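Local coordinates for protein peptidyl-tRNA hydrolase (PDB 1XTY) that hydrolyses the ester bond of N-acylated aminoacyl-tRNAs, probably recycling peptidyl-tRNAs that drop off the ribosome during protein synthesis, at residues 48-51 with 52-56; 7-10 with 11-14; 71-74 with 75-79; 39-42 with 43-46. All blocks are in the same frame, centred on the assembly; numbering follows the deposited sequence.

Interactions 4 and 1 share helix 40-51: interaction 4 covers its start, interaction 1 its end and the exit toward strand 56-61, centres about 13 Å apart. Interaction 3 ends helix 64-76, its centre about 15 Å from that of interaction 4. These two touch: Trp42 NE1 is 2.9 Å from Asn78 O, a probable hydrogen bond, and Leu79 CD2 packs on Trp45 CZ3 at 3.7 Å. Interaction 2 spans the end of strand 2-9 and the loop after it, across the chain's centre from interaction 1, centres about 25 Å apart. Arg9 there holds a sulfate and another lies about 5 Å from the Lys56 side chain, both probably from the crystallisation liquor. Interaction 1 reaches the second subunit.

Interaction 1: 48-51 with 52-56; sequences EWLH and QGQPK
Trp49 and Leu50 turn their carbonyl oxygens to the backbone that leaves helix 40-51. Gln54 N donates to Trp49 O at 2.9 Å, and Gly53 N donates to Leu50 O at 3.2 Å from above the carbonyl plane. These two bonds make a Schellman motif. Gly53 has a positive phi of 91°, where a CB would press on the carbonyl oxygen of Gln52. Gln52 N makes weak bonds to Glu48 O and Trp49 O.

The indole of Trp49 lies across the exit. With CG anti to the backbone N (chi1 -179°), it swings toward the residues that follow. One face takes the CA of Gln54, 3.5 Å from the centroid of the five-membered ring, a CH-pi contact. Pro55 CD slides past the rim, 3.5 Å from Trp49 CD1. Trp49 NE1 gives a nearly straight bond of 2.8 Å to Pro55 O, which lies in the indole plane. Lys56 CG meets the same ring at its edge. The lysine chain then bends back, and its NZ donates to Gln54 O nearly along the C=O axis. Leu50 CD2 packs on Gln54 CG at 3.8 Å. A water links Leu50 O to Gln54 NE2.

The amide of Gln54 also reaches the second subunit: its NE2 bonds to Thr29 OG1 there, and its OE1 makes a weak bond to His25 ND1 there. Gln52 OE1 accepts from Ile2 N of its own chain.

The indole N-H and one ring face thus both hold the turn. This fixes the rotation of Trp49 and sets the path from the helix into strand 56-61 at the dimer interface.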
# COMPACT_ATOMS: atom_id res chain seq x y z
N GLU A 48 -5.93 14.34 -7.86
CA GLU A 48 -4.84 14.59 -8.81
C GLU A 48 -3.81 13.47 -8.73
O GLU A 48 -3.28 13.02 -9.74
CB GLU A 48 -4.17 15.93 -8.49
CG GLU A 48 -5.13 17.10 -8.42
CD GLU A 48 -4.46 18.36 -7.89
OE1 GLU A 48 -5.13 19.12 -7.16
OE2 GLU A 48 -3.28 18.60 -8.22
N TRP A 49 -3.52 13.04 -7.50
CA TRP A 49 -2.54 11.98 -7.28
C TRP A 49 -2.96 10.71 -8.01
O TRP A 49 -2.14 10.05 -8.65
CB TRP A 49 -2.42 11.71 -5.78
CG TRP A 49 -1.44 10.66 -5.41
CD1 TRP A 49 -0.08 10.69 -5.59
CD2 TRP A 49 -1.72 9.44 -4.71
NE1 TRP A 49 0.50 9.57 -5.05
CE2 TRP A 49 -0.48 8.78 -4.50
CE3 TRP A 49 -2.90 8.84 -4.24
CZ2 TRP A 49 -0.39 7.55 -3.84
CZ3 TRP A 49 -2.81 7.61 -3.58
CH2 TRP A 49 -1.56 6.99 -3.38
N LEU A 50 -4.23 10.37 -7.91
CA LEU A 50 -4.74 9.18 -8.58
C LEU A 50 -4.62 9.34 -10.09
O LEU A 50 -4.23 8.41 -10.79
CB LEU A 50 -6.19 8.93 -8.17
CG LEU A 50 -6.38 8.57 -6.68
CD1 LEU A 50 -7.86 8.63 -6.32
CD2 LEU A 50 -5.81 7.18 -6.41
N HIS A 51 -4.94 10.53 -10.60
CA HIS A 51 -4.85 10.80 -12.03
C HIS A 51 -3.41 10.75 -12.53
O HIS A 51 -3.16 10.50 -13.71
CB HIS A 51 -5.44 12.18 -12.37
CG HIS A 51 -6.93 12.20 -12.46
ND1 HIS A 51 -7.75 12.00 -11.37
CD2 HIS A 51 -7.75 12.42 -13.52
CE1 HIS A 51 -9.02 12.10 -11.76
NE2 HIS A 51 -9.04 12.35 -13.05
N GLN A 52 -2.46 10.98 -11.63
CA GLN A 52 -1.05 10.98 -11.99
C GLN A 52 -0.37 9.62 -11.83
O GLN A 52 0.84 9.50 -12.00
CB GLN A 52 -0.31 12.03 -11.16
CG GLN A 52 -0.63 13.46 -11.56
CD GLN A 52 -0.04 14.49 -10.61
OE1 GLN A 52 1.01 14.27 -10.01
NE2 GLN A 52 -0.71 15.63 -10.49
N GLY A 53 -1.15 8.60 -11.50
CA GLY A 53 -0.59 7.27 -11.34
C GLY A 53 -0.12 6.91 -9.94
O GLY A 53 0.70 6.01 -9.78
N GLN A 54 -0.61 7.63 -8.93
CA GLN A 54 -0.24 7.34 -7.54
C GLN A 54 1.25 7.31 -7.25
O GLN A 54 1.73 6.40 -6.57
CB GLN A 54 -0.84 6.00 -7.11
CG GLN A 54 -2.35 5.92 -7.13
CD GLN A 54 -2.84 4.51 -6.83
OE1 GLN A 54 -2.34 3.85 -5.92
NE2 GLN A 54 -3.83 4.05 -7.59
N PRO A 55 2.01 8.30 -7.74
CA PRO A 55 3.46 8.36 -7.50
C PRO A 55 3.79 8.27 -6.01
O PRO A 55 3.22 9.00 -5.21
CB PRO A 55 3.86 9.72 -8.08
CG PRO A 55 2.81 9.99 -9.10
CD PRO A 55 1.55 9.51 -8.44
N LYS A 56 4.71 7.39 -5.65
CA LYS A 56 5.11 7.22 -4.25
C LYS A 56 6.62 7.26 -4.11
O LYS A 56 7.36 6.85 -5.00
CB LYS A 56 4.61 5.89 -3.70
CG LYS A 56 3.11 5.79 -3.53
CD LYS A 56 2.72 4.38 -3.11
CE LYS A 56 1.82 3.71 -4.13
NZ LYS A 56 2.43 3.71 -5.49
O HOH W 1 -4.32 5.83 -9.97

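Interaction 2: 7-10 with 11-14; sequences VVRS and DIKM. With SO4 (sulfate ion), chain F.
Arg9, the last residue of strand 2-9, forms a salt bridge with Asp11 in the loop that follows. The guanidinium comes side-on, one nitrogen to each carboxylate oxygen. Arg9 NE meets the syn lone pair of Asp11 OD2 at 3.1 Å, but this bond is bent, with OD2 tilted from the guanidinium plane. Arg9 NH2 points straight at Asp11 OD1 at 3.2 Å, though from above the carboxylate plane. The two planes are 60° apart. Asp11 CG sits between its backbone N and carbonyl carbon (chi1 57°), which turns the carboxylate to Arg9.

The outer nitrogens hold a sulfate: Arg9 NH1 is 2.6 Å from its O2 and Arg9 NH2 3.0 Å from its O3. Arg9 NH1 also bonds to Ile97 O. A leucine in place of Arg9 would probably leave Asp11 without its charged mate, and the sulfate and Ile97 O without these donors.

Ile12 CG2 packs over one guanidinium face in van der Waals contact, 3.5 Å from Arg9 NH2. Met14 CE makes an apolar contact with Val8 CG1 at 3.8 Å.

A water donates to Arg9 O and Ile12 O across the bend.

In the mixed beta sheet of a PTH2 enzyme, this connection joins strand 2-9 to helix 16-35.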
# COMPACT_ATOMS: atom_id res chain seq x y z
N VAL A 7 7.80 7.04 5.04
CA VAL A 7 9.07 6.94 5.74
C VAL A 7 9.11 5.67 6.57
O VAL A 7 8.31 5.50 7.50
CB VAL A 7 9.27 8.16 6.68
CG1 VAL A 7 10.66 8.11 7.31
CG2 VAL A 7 9.07 9.45 5.90
N VAL A 8 10.04 4.77 6.24
CA VAL A 8 10.17 3.50 6.95
C VAL A 8 11.35 3.49 7.92
O VAL A 8 12.42 4.02 7.62
CB VAL A 8 10.35 2.35 5.94
CG1 VAL A 8 10.45 1.02 6.66
CG2 VAL A 8 9.20 2.35 4.95
N ARG A 9 11.15 2.88 9.09
CA ARG A 9 12.20 2.77 10.10
C ARG A 9 13.17 1.65 9.74
O ARG A 9 12.76 0.52 9.48
CB ARG A 9 11.61 2.45 11.48
CG ARG A 9 10.96 3.63 12.17
CD ARG A 9 10.44 3.22 13.54
NE ARG A 9 11.52 2.86 14.45
CZ ARG A 9 11.32 2.34 15.66
NH1 ARG A 9 10.09 2.10 16.08
NH2 ARG A 9 12.35 2.06 16.44
N SER A 10 14.46 1.97 9.75
CA SER A 10 15.49 1.00 9.41
C SER A 10 16.09 0.29 10.62
O SER A 10 16.76 -0.73 10.47
CB SER A 10 16.62 1.68 8.63
OG SER A 10 16.11 2.38 7.50
N ASP A 11 15.87 0.82 11.82
CA ASP A 11 16.43 0.23 13.03
C ASP A 11 15.68 -0.97 13.60
O ASP A 11 16.16 -1.62 14.52
CB ASP A 11 16.62 1.29 14.12
CG ASP A 11 15.33 2.00 14.47
OD1 ASP A 11 15.31 2.72 15.49
OD2 ASP A 11 14.33 1.85 13.73
N ILE A 12 14.50 -1.26 13.07
CA ILE A 12 13.75 -2.41 13.54
C ILE A 12 13.89 -3.49 12.46
O ILE A 12 14.19 -3.18 11.31
CB ILE A 12 12.25 -2.09 13.77
CG1 ILE A 12 11.63 -1.49 12.52
CG2 ILE A 12 12.11 -1.14 14.96
CD1 ILE A 12 10.16 -1.14 12.69
N LYS A 13 13.68 -4.74 12.84
CA LYS A 13 13.82 -5.85 11.90
C LYS A 13 12.53 -6.19 11.15
O LYS A 13 11.54 -6.62 11.75
CB LYS A 13 14.32 -7.09 12.63
CG LYS A 13 14.53 -8.30 11.73
CD LYS A 13 15.11 -9.47 12.51
CE LYS A 13 15.30 -10.69 11.63
NZ LYS A 13 15.95 -11.81 12.37
N MET A 14 12.57 -5.99 9.84
CA MET A 14 11.42 -6.29 8.99
C MET A 14 11.87 -6.87 7.65
O MET A 14 12.72 -6.30 6.98
CB MET A 14 10.60 -5.02 8.72
CG MET A 14 10.00 -4.38 9.95
SD MET A 14 8.85 -3.05 9.51
CE MET A 14 9.97 -1.69 9.23
S SO4 F . 10.76 1.21 19.66
O1 SO4 F . 10.49 -0.24 19.65
O2 SO4 F . 9.93 1.87 18.64
O3 SO4 F . 12.18 1.44 19.36
O4 SO4 F . 10.43 1.75 20.99
O HOH W 2 13.15 -2.25 9.03

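Interaction 3: 71-74 with 75-79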
# COMPACT_ATOMS: atom_id res chain seq x y z
N ALA A 71 6.57 13.79 11.57
CA ALA A 71 5.12 13.76 11.72
C ALA A 71 4.67 15.12 12.26
O ALA A 71 3.64 15.65 11.87
CB ALA A 71 4.70 12.64 12.68
N LYS A 72 5.47 15.69 13.16
CA LYS A 72 5.14 16.99 13.74
C LYS A 72 5.19 18.06 12.65
O LYS A 72 4.37 18.97 12.61
CB LYS A 72 6.13 17.31 14.86
CG LYS A 72 5.79 18.54 15.70
CD LYS A 72 6.20 19.83 15.03
CE LYS A 72 6.04 21.01 15.97
NZ LYS A 72 4.65 21.10 16.52
N LYS A 73 6.16 17.93 11.75
CA LYS A 73 6.31 18.87 10.65
C LYS A 73 5.07 18.80 9.76
O LYS A 73 4.48 19.82 9.42
CB LYS A 73 7.57 18.52 9.86
CG LYS A 73 8.26 19.69 9.20
CD LYS A 73 9.77 19.49 9.23
CE LYS A 73 10.51 20.66 8.60
NZ LYS A 73 11.99 20.52 8.79
N ALA A 74 4.68 17.58 9.40
CA ALA A 74 3.51 17.38 8.56
C ALA A 74 2.25 17.94 9.21
O ALA A 74 1.44 18.61 8.56
CB ALA A 74 3.32 15.88 8.29
N GLU A 75 2.09 17.68 10.50
CA GLU A 75 0.94 18.14 11.26
C GLU A 75 0.84 19.67 11.32
O GLU A 75 -0.23 20.24 11.10
CB GLU A 75 1.02 17.56 12.68
CG GLU A 75 0.03 18.12 13.67
CD GLU A 75 0.55 19.35 14.39
OE1 GLU A 75 1.63 19.26 15.03
OE2 GLU A 75 -0.12 20.40 14.33
N THR A 76 1.96 20.32 11.62
CA THR A 76 2.00 21.77 11.71
C THR A 76 1.63 22.41 10.38
O THR A 76 0.99 23.46 10.34
CB THR A 76 3.41 22.26 12.11
OG1 THR A 76 3.75 21.72 13.41
CG2 THR A 76 3.46 23.78 12.17
N MET A 77 2.01 21.76 9.28
CA MET A 77 1.72 22.27 7.95
C MET A 77 0.39 21.78 7.40
O MET A 77 0.08 21.97 6.22
CB MET A 77 2.86 21.90 7.00
CG MET A 77 4.19 22.44 7.47
SD MET A 77 5.47 22.29 6.24
CE MET A 77 5.85 20.62 6.40
N ASN A 78 -0.39 21.16 8.27
CA ASN A 78 -1.71 20.66 7.92
C ASN A 78 -1.74 19.74 6.70
O ASN A 78 -2.58 19.90 5.82
CB ASN A 78 -2.66 21.83 7.70
CG ASN A 78 -2.84 22.67 8.96
OD1 ASN A 78 -3.29 22.17 10.00
ND2 ASN A 78 -2.48 23.94 8.89
N LEU A 79 -0.82 18.78 6.67
CA LEU A 79 -0.76 17.80 5.59
C LEU A 79 -1.28 16.48 6.15
O LEU A 79 -1.20 16.24 7.35
CB LEU A 79 0.68 17.60 5.12
CG LEU A 79 1.43 18.79 4.51
CD1 LEU A 79 2.82 18.34 4.06
CD2 LEU A 79 0.65 19.35 3.34
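Lys72 CG lies anti to the backbone N (chi1 -171°), and further bends at chi2 and chi4 carry the chain along the helix to Thr76, one turn on. There Lys72 NZ makes a weak bond to Thr76 OG1 and a long salt bridge of 3.8 Å to Glu75 OE1. Thr76 OG1 lies beside its own backbone N (chi1 -61°), facing the preceding turn. It donates to Lys72 O at 2.9 Å. Thr76 N donates to the same oxygen, also at 2.9 Å, but from the opposite face of the carbonyl plane. Two donors therefore grip Lys72 O.

Met77 runs alongside Lys73, pointing the same way. Its chain bends at chi3, and its CE rests 3.8 Å from Lys73 CG. Met77 also touches Ser112 and Ile113 of helix 107-114. A serine at Met77 would probably leave a gap beside Lys73 CG and lose the packing on that helix.

Ala74 O receives a bond of 3.0 Å from Leu79 N, with an N-H...O angle of 168°. Asn78 N bonds to Glu75 O at 3.0 Å. Leu79 then packs on Leu109 and Ile113. With Asn78 at positive phi as the C-prime residue, these bonds form the Schellman motif that ends helix 64-76 and leads to strand 81-85.

Interaction 4: 39-42 with 43-46; sequences NLRW and KEWL
The Trp45 indole has the aliphatic part of Arg41 over one face. Arg41 CG stands 3.6 Å from the centroid of the six-membered ring, a CH-pi contact. Its nearest ring atom is Trp45 CZ2, at 3.4 Å. Arg41 CD continues over the same region, 3.6 Å from Trp45 CE2. The arginine is placed there by CG lying opposite the backbone N (chi1 179°), followed by bends at chi2 and chi3. Its guanidinium plane is 30° from the indole plane.

The five-membered ring of Trp42 and the six-membered ring of Trp45 have nearly parallel planes, 22° apart, but are slid so far that they barely overlap. Trp42 CD1 touches Trp45 CZ3 at 3.8 Å.

This is the first part of helix 40-51, with Asn39 at the N-cap position. Regular i to i+4 backbone bonds run from Lys43 N to Asn39 O and from Trp45 N to Arg41 O. Those of Glu44 and Leu46 follow the same pattern. The polar partner of Trp42 NE1 is Asn78, in the turn after helix 64-76. Trp45 packs on Ala105 and Pro106 of strand 97-106.

The Glu44 chain packs closely against the Leu40 carbonyl. Glu44 OE1 is 4.2 Å from Arg41 NH1, well out of the guanidinium plane, so only a charge attraction is likely.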
# COMPACT_ATOMS: atom_id res chain seq x y z
N ASN A 39 -11.81 17.99 4.32
CA ASN A 39 -10.74 18.88 3.89
C ASN A 39 -10.69 18.89 2.36
O ASN A 39 -10.19 17.96 1.73
CB ASN A 39 -9.40 18.40 4.46
CG ASN A 39 -8.31 19.45 4.36
OD1 ASN A 39 -7.57 19.69 5.32
ND2 ASN A 39 -8.19 20.06 3.19
N LEU A 40 -11.22 19.97 1.78
CA LEU A 40 -11.26 20.11 0.33
C LEU A 40 -9.90 20.09 -0.34
O LEU A 40 -9.73 19.49 -1.40
CB LEU A 40 -12.01 21.39 -0.04
CG LEU A 40 -13.50 21.38 0.31
CD1 LEU A 40 -14.11 22.73 -0.02
CD2 LEU A 40 -14.19 20.27 -0.46
N ARG A 41 -8.93 20.75 0.27
CA ARG A 41 -7.59 20.77 -0.31
C ARG A 41 -7.03 19.35 -0.40
O ARG A 41 -6.52 18.95 -1.44
CB ARG A 41 -6.66 21.66 0.53
CG ARG A 41 -5.23 21.71 0.02
CD ARG A 41 -5.12 22.47 -1.29
NE ARG A 41 -5.24 23.91 -1.09
CZ ARG A 41 -5.10 24.81 -2.05
NH1 ARG A 41 -4.83 24.42 -3.29
NH2 ARG A 41 -5.21 26.11 -1.77
N TRP A 42 -7.14 18.59 0.68
CA TRP A 42 -6.64 17.22 0.70
C TRP A 42 -7.31 16.36 -0.38
O TRP A 42 -6.65 15.57 -1.06
CB TRP A 42 -6.88 16.56 2.06
CG TRP A 42 -6.09 17.13 3.19
CD1 TRP A 42 -5.22 18.19 3.14
CD2 TRP A 42 -6.08 16.67 4.54
NE1 TRP A 42 -4.68 18.41 4.39
CE2 TRP A 42 -5.19 17.49 5.26
CE3 TRP A 42 -6.75 15.63 5.22
CZ2 TRP A 42 -4.94 17.30 6.63
CZ3 TRP A 42 -6.50 15.45 6.58
CH2 TRP A 42 -5.61 16.28 7.26
N LYS A 43 -8.62 16.52 -0.53
CA LYS A 43 -9.37 15.74 -1.52
C LYS A 43 -8.94 16.10 -2.94
O LYS A 43 -8.90 15.23 -3.82
CB LYS A 43 -10.87 15.96 -1.33
CG LYS A 43 -11.41 15.29 -0.08
CD LYS A 43 -12.91 15.50 0.08
CE LYS A 43 -13.41 14.80 1.33
NZ LYS A 43 -14.85 15.10 1.60
N GLU A 44 -8.62 17.36 -3.17
CA GLU A 44 -8.17 17.79 -4.48
C GLU A 44 -6.83 17.14 -4.78
O GLU A 44 -6.62 16.60 -5.87
CB GLU A 44 -8.03 19.32 -4.53
CG GLU A 44 -9.34 20.06 -4.29
CD GLU A 44 -9.17 21.57 -4.27
OE1 GLU A 44 -8.32 22.07 -3.51
OE2 GLU A 44 -9.90 22.26 -5.02
N TRP A 45 -5.92 17.17 -3.80
CA TRP A 45 -4.61 16.55 -3.99
C TRP A 45 -4.75 15.05 -4.23
O TRP A 45 -4.02 14.47 -5.03
CB TRP A 45 -3.71 16.77 -2.77
CG TRP A 45 -3.27 18.19 -2.56
CD1 TRP A 45 -3.17 19.18 -3.50
CD2 TRP A 45 -2.83 18.76 -1.32
NE1 TRP A 45 -2.68 20.33 -2.92
CE2 TRP A 45 -2.47 20.10 -1.59
CE3 TRP A 45 -2.70 18.27 -0.02
CZ2 TRP A 45 -1.98 20.96 -0.60
CZ3 TRP A 45 -2.22 19.12 0.97
CH2 TRP A 45 -1.86 20.46 0.67
N LEU A 46 -5.67 14.41 -3.51
CA LEU A 46 -5.87 12.96 -3.67
C LEU A 46 -6.34 12.63 -5.09
O LEU A 46 -5.82 11.71 -5.73
CB LEU A 46 -6.89 12.45 -2.65
CG LEU A 46 -7.22 10.95 -2.71
CD1 LEU A 46 -5.98 10.12 -2.45
CD2 LEU A 46 -8.30 10.64 -1.67